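PDB 2B1E: exocyst complex component EXO70 from Saccharomyces cerevisiae, which works in the secretory pathway as a subunit of the exocyst, the complex that tethers secretory vesicles to sites of exocytosis, and helps that complex assemble. Local coordinates for residues N307-A312 with L418-L423; K296-S301 with A380-R385. One frame throughout, in Å; residues are numbered along the deposited sequence.

Interaction 1 (N307-A312 with L418-L423); sequences NGVTEA and LMNLTL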
loop_
_atom_site.group_PDB
_atom_site.type_symbol
_atom_site.label_atom_id
_atom_site.label_comp_id
_atom_site.label_asym_id
_atom_site.label_seq_id
_atom_site.Cartn_x
_atom_site.Cartn_y
_atom_site.Cartn_z
ATOM N N ASN A 307 13.023 15.708 30.327
ATOM C CA ASN A 307 13.668 15.239 29.107
ATOM C C ASN A 307 13.205 13.857 28.685
ATOM O O ASN A 307 14.010 13.043 28.246
ATOM C CB ASN A 307 15.181 15.214 29.313
ATOM C CG ASN A 307 15.741 16.579 29.607
ATOM O OD1 ASN A 307 15.690 17.465 28.766
ATOM N ND2 ASN A 307 16.275 16.758 30.808
ATOM N N GLY A 308 11.907 13.605 28.795
ATOM C CA GLY A 308 11.378 12.302 28.437
ATOM C C GLY A 308 10.783 12.193 27.048
ATOM O O GLY A 308 10.978 13.068 26.195
ATOM N N VAL A 309 10.046 11.105 26.833
ATOM C CA VAL A 309 9.398 10.827 25.556
ATOM C C VAL A 309 8.382 11.922 25.225
ATOM O O VAL A 309 7.625 12.356 26.097
ATOM C CB VAL A 309 8.660 9.463 25.595
ATOM C CG1 VAL A 309 8.053 9.158 24.232
ATOM C CG2 VAL A 309 9.622 8.359 25.994
ATOM N N THR A 310 8.369 12.373 23.973
ATOM C CA THR A 310 7.427 13.412 23.565
ATOM C C THR A 310 6.276 12.810 22.774
ATOM O O THR A 310 6.347 11.665 22.313
ATOM C CB THR A 310 8.076 14.475 22.659
ATOM O OG1 THR A 310 8.395 13.880 21.397
ATOM C CG2 THR A 310 9.346 15.036 23.295
ATOM N N GLU A 311 5.221 13.597 22.597
ATOM C CA GLU A 311 4.067 13.138 21.846
ATOM C C GLU A 311 4.434 12.961 20.380
ATOM O O GLU A 311 3.828 12.155 19.680
ATOM C CB GLU A 311 2.910 14.126 22.013
ATOM C CG GLU A 311 2.498 14.296 23.481
ATOM C CD GLU A 311 1.261 15.164 23.668
ATOM O OE1 GLU A 311 1.299 16.359 23.287
ATOM O OE2 GLU A 311 0.253 14.646 24.204
ATOM N N ALA A 312 5.432 13.705 19.911
ATOM C CA ALA A 312 5.866 13.586 18.523
ATOM C C ALA A 312 6.330 12.148 18.327
ATOM O O ALA A 312 5.969 11.489 17.359
ATOM C CB ALA A 312 7.017 14.555 18.228
ATOM N N LEU A 418 17.967 10.142 23.388
ATOM C CA LEU A 418 18.018 8.730 23.747
ATOM C C LEU A 418 16.758 8.276 24.481
ATOM O O LEU A 418 16.302 7.150 24.285
ATOM C CB LEU A 418 19.267 8.432 24.577
ATOM C CG LEU A 418 20.571 8.437 23.770
ATOM C CD1 LEU A 418 21.737 8.481 24.717
ATOM C CD2 LEU A 418 20.660 7.220 22.874
ATOM N N MET A 419 16.169 9.136 25.309
ATOM C CA MET A 419 14.961 8.715 26.012
ATOM C C MET A 419 13.855 8.452 25.000
ATOM O O MET A 419 13.034 7.546 25.179
ATOM C CB MET A 419 14.500 9.762 27.040
ATOM C CG MET A 419 15.313 9.777 28.346
ATOM S SD MET A 419 15.302 8.205 29.286
ATOM C CE MET A 419 13.638 8.238 29.933
ATOM N N ASN A 420 13.833 9.237 23.930
ATOM C CA ASN A 420 12.825 9.049 22.910
ATOM C C ASN A 420 13.166 7.818 22.066
ATOM O O ASN A 420 12.294 6.997 21.781
ATOM C CB ASN A 420 12.705 10.305 22.033
ATOM C CG ASN A 420 11.986 11.448 22.748
ATOM O OD1 ASN A 420 12.573 12.171 23.560
ATOM N ND2 ASN A 420 10.709 11.601 22.459
ATOM N N LEU A 421 14.429 7.679 21.676
ATOM C CA LEU A 421 14.823 6.521 20.883
ATOM C C LEU A 421 14.577 5.223 21.650
ATOM O O LEU A 421 14.457 4.162 21.046
ATOM C CB LEU A 421 16.295 6.613 20.481
ATOM C CG LEU A 421 16.645 7.628 19.387
ATOM C CD1 LEU A 421 18.170 7.695 19.239
ATOM C CD2 LEU A 421 15.987 7.228 18.064
ATOM N N THR A 422 14.512 5.307 22.977
ATOM C CA THR A 422 14.260 4.126 23.797
ATOM C C THR A 422 12.863 3.593 23.486
ATOM O O THR A 422 12.676 2.385 23.312
ATOM C CB THR A 422 14.372 4.444 25.302
ATOM O OG1 THR A 422 15.752 4.530 25.661
ATOM C CG2 THR A 422 13.703 3.354 26.137
ATOM N N LEU A 423 11.883 4.494 23.414
ATOM C CA LEU A 423 10.525 4.078 23.085
ATOM C C LEU A 423 10.527 3.615 21.629
ATOM O O LEU A 423 9.874 2.627 21.286
ATOM C CB LEU A 423 9.524 5.225 23.264
ATOM C CG LEU A 423 8.112 4.877 22.767
ATOM C CD1 LEU A 423 7.583 3.674 23.535
ATOM C CD2 LEU A 423 7.184 6.060 22.940
#
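The side-chain amide of N420 lies against the loop G308-T310 by one face, with V309 CA above it, 3.5 Å from ND2. L383 CD1 covers the opposite face. At its two tips, OD1 comes within 3.2 Å of G308 O and ND2 within 2.9 Å of T310 N, both partners standing out of the amide plane on the V309 side. The amide is probably modelled turned over, so the distances do not say which atom donates. An alanine here would remove the amide and would probably leave T310 N and G308 O without their close polar neighbours. Beside this, M419 CB and CG each press on N307 O, an oxygen buried by the contact with no polar partner in the model. V309 CG1, anti to the backbone N (chi1 -177°), meets L423 CD2 at 3.5 Å, tighter than usual, while CG2 sits 3.6 Å from M419 O. T310 is the N-cap of helix 311-323: its OG1 takes weak bonds from A312 N, 3.3 Å away, and from T313 N. N307 OD1 is held by R412 NE. Helix 410-429 carries this loop on one flank, while its L418 and L421 pack on helix 440-473 and its N420 on helix 364-391.

Interaction 2 (K296-S301 with A380-R385); sequences KANSIS and AVNLER
N382 meets helix 268-299 first, its CB 3.6 Å from A297 CB. That methyl-to-methylene approach goes with the small size of A297, whose CA is 5.4 Å from the CA of L383. N382 CG is anti to the carbonyl carbon (chi1 -83°), beside the backbone N; from there OD1 lies 3.1 Å from N298 OD1, and the two amide planes stand 84° apart. The N298 amide is probably modelled turned over, so the nature of this polar approach stays open; N382 ND2 is hydrogen-bonded to T378 O, one turn back. L383 follows, its CB directed away from the other segment, yet CD2 returns to within 4.2 Å of A297 CB. This is helix-to-helix packing in the strand-free Exo70 fold, a long rod built from successive helical bundles. Within 296-301, K296 O accepts from both S299 N and S299 OG, the latter at 2.8 Å. R385 closes the segment with a loose approach, CD 4.5 Å from N298 ND2, while its NH2 forms a salt bridge with E351. Just beyond, K386 NZ donates to I300 O.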
loop_
_atom_site.group_PDB
_atom_site.type_symbol
_atom_site.label_atom_id
_atom_site.label_comp_id
_atom_site.label_asym_id
_atom_site.label_seq_id
_atom_site.Cartn_x
_atom_site.Cartn_y
_atom_site.Cartn_z
ATOM N N LYS A 296 5.209 17.580 13.742
ATOM C CA LYS A 296 4.968 17.199 15.127
ATOM C C LYS A 296 6.200 17.477 15.999
ATOM O O LYS A 296 6.083 18.043 17.081
ATOM C CB LYS A 296 4.593 15.717 15.209
ATOM C CG LYS A 296 3.207 15.385 14.669
ATOM C CD LYS A 296 2.124 15.796 15.659
ATOM C CE LYS A 296 0.728 15.444 15.154
ATOM N NZ LYS A 296 0.418 16.179 13.898
ATOM N N ALA A 297 7.379 17.087 15.524
ATOM C CA ALA A 297 8.601 17.300 16.295
ATOM C C ALA A 297 8.891 18.776 16.559
ATOM O O ALA A 297 9.569 19.111 17.529
ATOM C CB ALA A 297 9.794 16.655 15.588
ATOM N N ASN A 298 8.384 19.657 15.701
ATOM C CA ASN A 298 8.620 21.091 15.871
ATOM C C ASN A 298 7.425 21.867 16.432
ATOM O O ASN A 298 7.533 23.070 16.686
ATOM C CB ASN A 298 9.055 21.732 14.543
ATOM C CG ASN A 298 10.421 21.242 14.062
ATOM O OD1 ASN A 298 10.533 20.197 13.420
ATOM N ND2 ASN A 298 11.468 22.001 14.381
ATOM N N SER A 299 6.296 21.192 16.632
ATOM C CA SER A 299 5.102 21.852 17.161
ATOM C C SER A 299 5.355 22.492 18.529
ATOM O O SER A 299 5.271 23.712 18.669
ATOM C CB SER A 299 3.935 20.863 17.259
ATOM O OG SER A 299 4.207 19.818 18.176
ATOM N N ILE A 300 5.663 21.677 19.533
ATOM C CA ILE A 300 5.937 22.192 20.875
ATOM C C ILE A 300 7.344 22.781 20.890
ATOM O O ILE A 300 8.316 22.063 20.699
ATOM C CB ILE A 300 5.843 21.072 21.928
ATOM C CG1 ILE A 300 4.461 20.422 21.861
ATOM C CG2 ILE A 300 6.114 21.634 23.320
ATOM C CD1 ILE A 300 3.319 21.402 22.015
ATOM N N SER A 301 7.446 24.085 21.127
ATOM C CA SER A 301 8.737 24.772 21.125
ATOM C C SER A 301 9.677 24.421 22.271
ATOM O O SER A 301 10.896 24.466 22.112
ATOM C CB SER A 301 8.519 26.286 21.109
ATOM O OG SER A 301 7.764 26.697 22.235
ATOM N N ALA A 380 14.504 11.852 15.231
ATOM C CA ALA A 380 15.629 12.171 16.098
ATOM C C ALA A 380 16.241 13.540 15.812
ATOM O O ALA A 380 16.389 14.353 16.724
ATOM C CB ALA A 380 16.704 11.078 15.993
ATOM N N VAL A 381 16.591 13.802 14.553
ATOM C CA VAL A 381 17.212 15.075 14.193
ATOM C C VAL A 381 16.288 16.274 14.425
ATOM O O VAL A 381 16.728 17.315 14.906
ATOM C CB VAL A 381 17.701 15.072 12.714
ATOM C CG1 VAL A 381 16.520 15.049 11.766
ATOM C CG2 VAL A 381 18.573 16.291 12.449
ATOM N N ASN A 382 15.009 16.140 14.088
ATOM C CA ASN A 382 14.071 17.242 14.301
ATOM C C ASN A 382 13.826 17.499 15.787
ATOM O O ASN A 382 13.659 18.646 16.204
ATOM C CB ASN A 382 12.772 16.970 13.558
ATOM C CG ASN A 382 12.867 17.378 12.107
ATOM O OD1 ASN A 382 12.638 18.540 11.770
ATOM N ND2 ASN A 382 13.242 16.436 11.243
ATOM N N LEU A 383 13.809 16.443 16.591
ATOM C CA LEU A 383 13.664 16.648 18.024
ATOM C C LEU A 383 14.939 17.346 18.501
ATOM O O LEU A 383 14.894 18.182 19.400
ATOM C CB LEU A 383 13.511 15.326 18.770
ATOM C CG LEU A 383 12.129 14.680 18.766
ATOM C CD1 LEU A 383 12.189 13.348 19.485
ATOM C CD2 LEU A 383 11.119 15.619 19.430
ATOM N N GLU A 384 16.077 17.000 17.901
ATOM C CA GLU A 384 17.346 17.621 18.287
ATOM C C GLU A 384 17.352 19.095 17.903
ATOM O O GLU A 384 17.754 19.957 18.696
ATOM C CB GLU A 384 18.551 16.953 17.607
ATOM C CG GLU A 384 19.846 17.280 18.352
ATOM C CD GLU A 384 21.111 17.154 17.518
ATOM O OE1 GLU A 384 21.230 16.212 16.698
ATOM O OE2 GLU A 384 21.999 18.008 17.705
ATOM N N ARG A 385 16.938 19.376 16.670
ATOM C CA ARG A 385 16.880 20.746 16.179
ATOM C C ARG A 385 16.024 21.603 17.111
ATOM O O ARG A 385 16.424 22.697 17.508
ATOM C CB ARG A 385 16.300 20.781 14.759
ATOM C CG ARG A 385 16.065 22.191 14.229
ATOM C CD ARG A 385 15.660 22.201 12.763
ATOM N NE ARG A 385 16.763 21.829 11.877
ATOM C CZ ARG A 385 17.020 20.591 11.458
ATOM N NH1 ARG A 385 16.250 19.578 11.837
ATOM N NH2 ARG A 385 18.053 20.364 10.657
#

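The two contacts adjoin, their centres about 11 Å apart, and their segments alternate along the chain: helix 268-299 leads into helix 311-323, and helix 364-391 into helix 410-429. Interaction 1 is the larger, burying 295 Å² against 196 Å², but it is only partly buried, with V309 exposed; interaction 2 is a buried contact. The first sets a loop and helix start on a helix and combines backbone polar groups with aliphatic packing. The second joins two helices through A297 against N382 and L383, with the side-chain amides of N298 and N382 alongside. L383 bridges them, reaching N420 and A297, with CD2 3.8 Å from T310 OG1, and A312 CB packs 3.7 Å from A297 CA.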